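Local coordinates for protein CS6 fimbrial subunit B, CS6 fimbrial subunit A (Escherichia coli, PDB 4B9G) that builds, as a pilin subunit, the CS6 fimbriae, which probably attach enterotoxigenic strains to host cells, and is complemented here by a donor strand of CssA fused to it, at residues N81-K86 with F93-K98. Numbering follows the deposited sequence.
Sequences NYYIRK and FMAGQK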
ATOM      1  N   ASN A  81      -3.439  10.385  -5.048  1.00  6.80           N
ATOM      2  CA  ASN A  81      -2.410   9.504  -5.562  1.00  6.87           C
ATOM      3  C   ASN A  81      -1.361   9.193  -4.493  1.00  6.26           C
ATOM      4  O   ASN A  81      -1.011  10.069  -3.698  1.00  7.01           O
ATOM      5  CB  ASN A  81      -1.689  10.168  -6.733  1.00  8.05           C
ATOM      6  CG  ASN A  81      -2.585  10.440  -7.906  1.00 10.00           C
ATOM      7  OD1 ASN A  81      -3.483   9.679  -8.199  1.00 12.76           O
ATOM      8  ND2 ASN A  81      -2.331  11.544  -8.590  1.00 13.53           N
ATOM      9  N   TYR A  82      -0.826   7.970  -4.491  1.00  6.31           N
ATOM     10  CA  TYR A  82       0.169   7.601  -3.495  1.00  5.91           C
ATOM     11  C   TYR A  82       1.035   6.449  -3.981  1.00  6.03           C
ATOM     12  O   TYR A  82       0.657   5.729  -4.899  1.00  6.37           O
ATOM     13  CB  TYR A  82      -0.492   7.221  -2.160  1.00  5.79           C
ATOM     14  CG  TYR A  82      -1.216   5.897  -2.178  1.00  6.06           C
ATOM     15  CD1 TYR A  82      -2.528   5.785  -2.628  1.00  6.37           C
ATOM     16  CD2 TYR A  82      -0.585   4.743  -1.731  1.00  6.18           C
ATOM     17  CE1 TYR A  82      -3.183   4.565  -2.628  1.00  6.39           C
ATOM     18  CE2 TYR A  82      -1.238   3.521  -1.710  1.00  5.70           C
ATOM     19  CZ  TYR A  82      -2.536   3.434  -2.154  1.00  6.04           C
ATOM     20  OH  TYR A  82      -3.186   2.210  -2.084  1.00  7.03           O
ATOM     21  N   TYR A  83       2.173   6.253  -3.312  1.00  5.99           N
ATOM     22  CA  TYR A  83       2.995   5.067  -3.510  1.00  6.08           C
ATOM     23  C   TYR A  83       3.302   4.428  -2.148  1.00  5.47           C
ATOM     24  O   TYR A  83       3.147   5.059  -1.088  1.00  5.78           O
ATOM     25  CB  TYR A  83       4.312   5.378  -4.241  1.00  7.58           C
ATOM     26  CG  TYR A  83       5.246   6.279  -3.502  1.00  7.58           C
ATOM     27  CD1 TYR A  83       6.177   5.775  -2.607  1.00  8.59           C
ATOM     28  CD2 TYR A  83       5.176   7.659  -3.690  1.00 10.28           C
ATOM     29  CE1 TYR A  83       7.035   6.642  -1.935  1.00 11.29           C
ATOM     30  CE2 TYR A  83       6.020   8.520  -3.032  1.00 11.29           C
ATOM     31  CZ  TYR A  83       6.943   8.015  -2.155  1.00 10.90           C
ATOM     32  OH  TYR A  83       7.820   8.852  -1.507  1.00 14.25           O
ATOM     33  N   ILE A  84       3.759   3.181  -2.176  1.00  4.83           N
ATOM     34  CA  ILE A  84       4.116   2.442  -0.966  1.00  5.10           C
ATOM     35  C   ILE A  84       5.628   2.521  -0.690  1.00  5.08           C
ATOM     36  O   ILE A  84       6.454   2.208  -1.565  1.00  5.38           O
ATOM     37  CB  ILE A  84       3.691   0.945  -1.104  1.00  5.07           C
ATOM     38  CG1 ILE A  84       2.162   0.844  -1.170  1.00  6.16           C
ATOM     39  CG2 ILE A  84       4.284   0.095   0.017  1.00  5.52           C
ATOM     40  CD1 ILE A  84       1.420   1.098   0.140  1.00  7.35           C
ATOM     41  N   ARG A  85       5.980   2.925   0.530  1.00  5.11           N
ATOM     42  CA  ARG A  85       7.352   2.999   1.030  1.00  5.60           C
ATOM     43  C   ARG A  85       7.515   1.955   2.146  1.00  5.52           C
ATOM     44  O   ARG A  85       6.643   1.844   3.022  1.00  5.89           O
ATOM     45  CB  ARG A  85       7.607   4.401   1.598  1.00  6.54           C
ATOM     46  CG  ARG A  85       9.031   4.638   2.044  1.00  8.09           C
ATOM     47  CD  ARG A  85       9.253   6.047   2.582  1.00  9.59           C
ATOM     48  NE  ARG A  85       8.614   6.211   3.883  1.00  8.33           N
ATOM     49  CZ  ARG A  85       8.115   7.351   4.359  1.00 11.30           C
ATOM     50  NH1 ARG A  85       8.161   8.476   3.667  1.00 12.20           N
ATOM     51  NH2 ARG A  85       7.539   7.347   5.545  1.00 12.05           N
ATOM     52  N   LYS A  86       8.613   1.198   2.124  1.00  4.91           N
ATOM     53  CA  LYS A  86       8.911   0.304   3.249  1.00  5.37           C
ATOM     54  C   LYS A  86       9.577   1.095   4.364  1.00  5.26           C
ATOM     55  O   LYS A  86      10.594   1.754   4.124  1.00  5.80           O
ATOM     56  CB  LYS A  86       9.829  -0.833   2.799  1.00  5.64           C
ATOM     57  CG  LYS A  86      10.118  -1.830   3.910  1.00  6.06           C
ATOM     58  CD  LYS A  86      10.907  -3.068   3.449  1.00  7.22           C
ATOM     59  CE  LYS A  86      12.301  -2.786   2.916  1.00  7.75           C
ATOM     60  NZ  LYS A  86      13.204  -2.315   3.984  1.00  7.75           N
ATOM     61  N   PHE A  93      13.653  -3.627  -1.226  1.00 14.28           N
ATOM     62  CA  PHE A  93      12.401  -2.996  -1.719  1.00 11.64           C
ATOM     63  C   PHE A  93      12.646  -1.528  -2.105  1.00 13.57           C
ATOM     64  O   PHE A  93      13.014  -0.710  -1.268  1.00 19.89           O
ATOM     65  CB  PHE A  93      11.296  -3.056  -0.637  1.00 11.35           C
ATOM     66  CG  PHE A  93       9.930  -2.541  -1.089  1.00  8.09           C
ATOM     67  CD1 PHE A  93       9.028  -3.372  -1.724  1.00  7.97           C
ATOM     68  CD2 PHE A  93       9.547  -1.239  -0.844  1.00  9.63           C
ATOM     69  CE1 PHE A  93       7.793  -2.904  -2.126  1.00  9.66           C
ATOM     70  CE2 PHE A  93       8.313  -0.772  -1.236  1.00 11.49           C
ATOM     71  CZ  PHE A  93       7.427  -1.598  -1.865  1.00 10.02           C
ATOM     72  N   MET A  94      12.452  -1.209  -3.378  1.00  9.28           N
ATOM     73  CA  MET A  94      12.502   0.164  -3.860  1.00  9.81           C
ATOM     74  C   MET A  94      11.106   0.755  -3.720  1.00  8.50           C
ATOM     75  O   MET A  94      10.136   0.114  -4.117  1.00  8.06           O
ATOM     76  CB  MET A  94      12.936   0.195  -5.333  1.00 10.61           C
ATOM     77  CG  MET A  94      14.316  -0.395  -5.629  1.00 13.71           C
ATOM     78  SD  MET A  94      15.666   0.472  -4.835  1.00 19.09           S
ATOM     79  CE  MET A  94      15.536   2.068  -5.634  1.00 24.68           C
ATOM     80  N   ALA A  95      10.996   1.956  -3.153  1.00  8.64           N
ATOM     81  CA  ALA A  95       9.686   2.568  -2.951  1.00  8.40           C
ATOM     82  C   ALA A  95       8.876   2.496  -4.242  1.00  7.28           C
ATOM     83  O   ALA A  95       9.352   2.853  -5.319  1.00  8.90           O
ATOM     84  CB  ALA A  95       9.817   4.013  -2.482  1.00 11.64           C
ATOM     85  N   GLY A  96       7.636   2.061  -4.104  1.00  7.04           N
ATOM     86  CA  GLY A  96       6.717   1.975  -5.214  1.00  7.66           C
ATOM     87  C   GLY A  96       6.904   0.786  -6.143  1.00  6.95           C
ATOM     88  O   GLY A  96       6.224   0.737  -7.169  1.00  7.59           O
ATOM     89  N   GLN A  97       7.774  -0.183  -5.849  1.00  6.18           N
ATOM     90  CA  GLN A  97       8.022  -1.232  -6.838  1.00  6.73           C
ATOM     91  C   GLN A  97       6.829  -2.176  -7.021  1.00  6.50           C
ATOM     92  O   GLN A  97       6.053  -2.412  -6.093  1.00  6.94           O
ATOM     93  CB  GLN A  97       9.294  -2.013  -6.524  1.00  6.62           C
ATOM     94  CG  GLN A  97       9.241  -2.856  -5.278  1.00  7.20           C
ATOM     95  CD  GLN A  97      10.448  -3.729  -5.206  1.00  7.67           C
ATOM     96  OE1 GLN A  97      11.573  -3.225  -5.103  1.00  8.16           O
ATOM     97  NE2 GLN A  97      10.247  -5.040  -5.332  1.00  8.92           N
ATOM     98  N   LYS A  98       6.693  -2.770  -8.166  1.00  7.41           N
ATOM     99  CA  LYS A  98       5.692  -3.749  -8.536  1.00  8.15           C
ATOM    100  C   LYS A  98       6.083  -5.175  -8.261  1.00  9.19           C
ATOM    101  O   LYS A  98       5.218  -5.999  -8.107  1.00 10.98           O
ATOM    102  CB  LYS A  98       5.318  -3.635 -10.009  1.00  7.91           C
ATOM    103  CG  LYS A  98       3.967  -4.077 -10.405  1.00 11.99           C
ATOM    104  CD  LYS A  98       3.615  -3.969 -11.822  1.00 17.01           C
ATOM    105  CE  LYS A  98       2.196  -4.187 -12.126  1.00 24.09           C
ATOM    106  NZ  LYS A  98       1.872  -4.319 -13.489  1.00 31.13           N
TER
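Phe93 carries its ring alongside Lys86 with CG opposite the backbone N (chi1 -175°), and Lys86 sends its chain out in the same trans setting before bending at chi3 and chi4. The two side chains slide past each other in opposite senses: Lys86 CB lies 3.7 Å from Phe93 CD2, while farther along Lys86 CE comes back to 3.7 Å from Phe93 CB. At the end of the bent lysine, NZ hydrogen-bonds to Gly89 O, in the connection between the segments. At the far end of the ring, Phe93 CZ touches Ile84 CG2 at 4.0 Å, the methyl branch that lies trans to the isoleucine N.

The peptide oxygen of Ile84 is the polar centre. Gly96 N donates to Ile84 O over 2.8 Å, lying in the carbonyl plane with a C=O...N angle of 158°. Ala95 CA adds a CA-H...O contact to the same oxygen, and Phe93 CE2 presents the ring edge to Ile84 O at 3.5 Å. In this immunoglobulin-like pilin subunit, strand 79-88 pairs with strands 65-72 and 108-119, and segment 93-98 belongs to the loop leading from it to strand 101-102. The loop runs back beside the strand in a roughly antiparallel direction, within the CssB part of the engineered fusion.

A type II turn from Met94 to Gln97 shapes the returning chain, with Gly96 at positive phi (78°). Gln97 N closes it on Met94 O, and Gln97 OE1 receives Met94 N over 2.8 Å, bracing the turn from its own side chain. Ala95 CB rests against Tyr83 CE1 at 3.9 Å, meeting the ring obliquely. Beyond Phe93, Ile54 and the ring of Phe101 continue the apolar packing, and Pro56 and Tyr39 border Ile84.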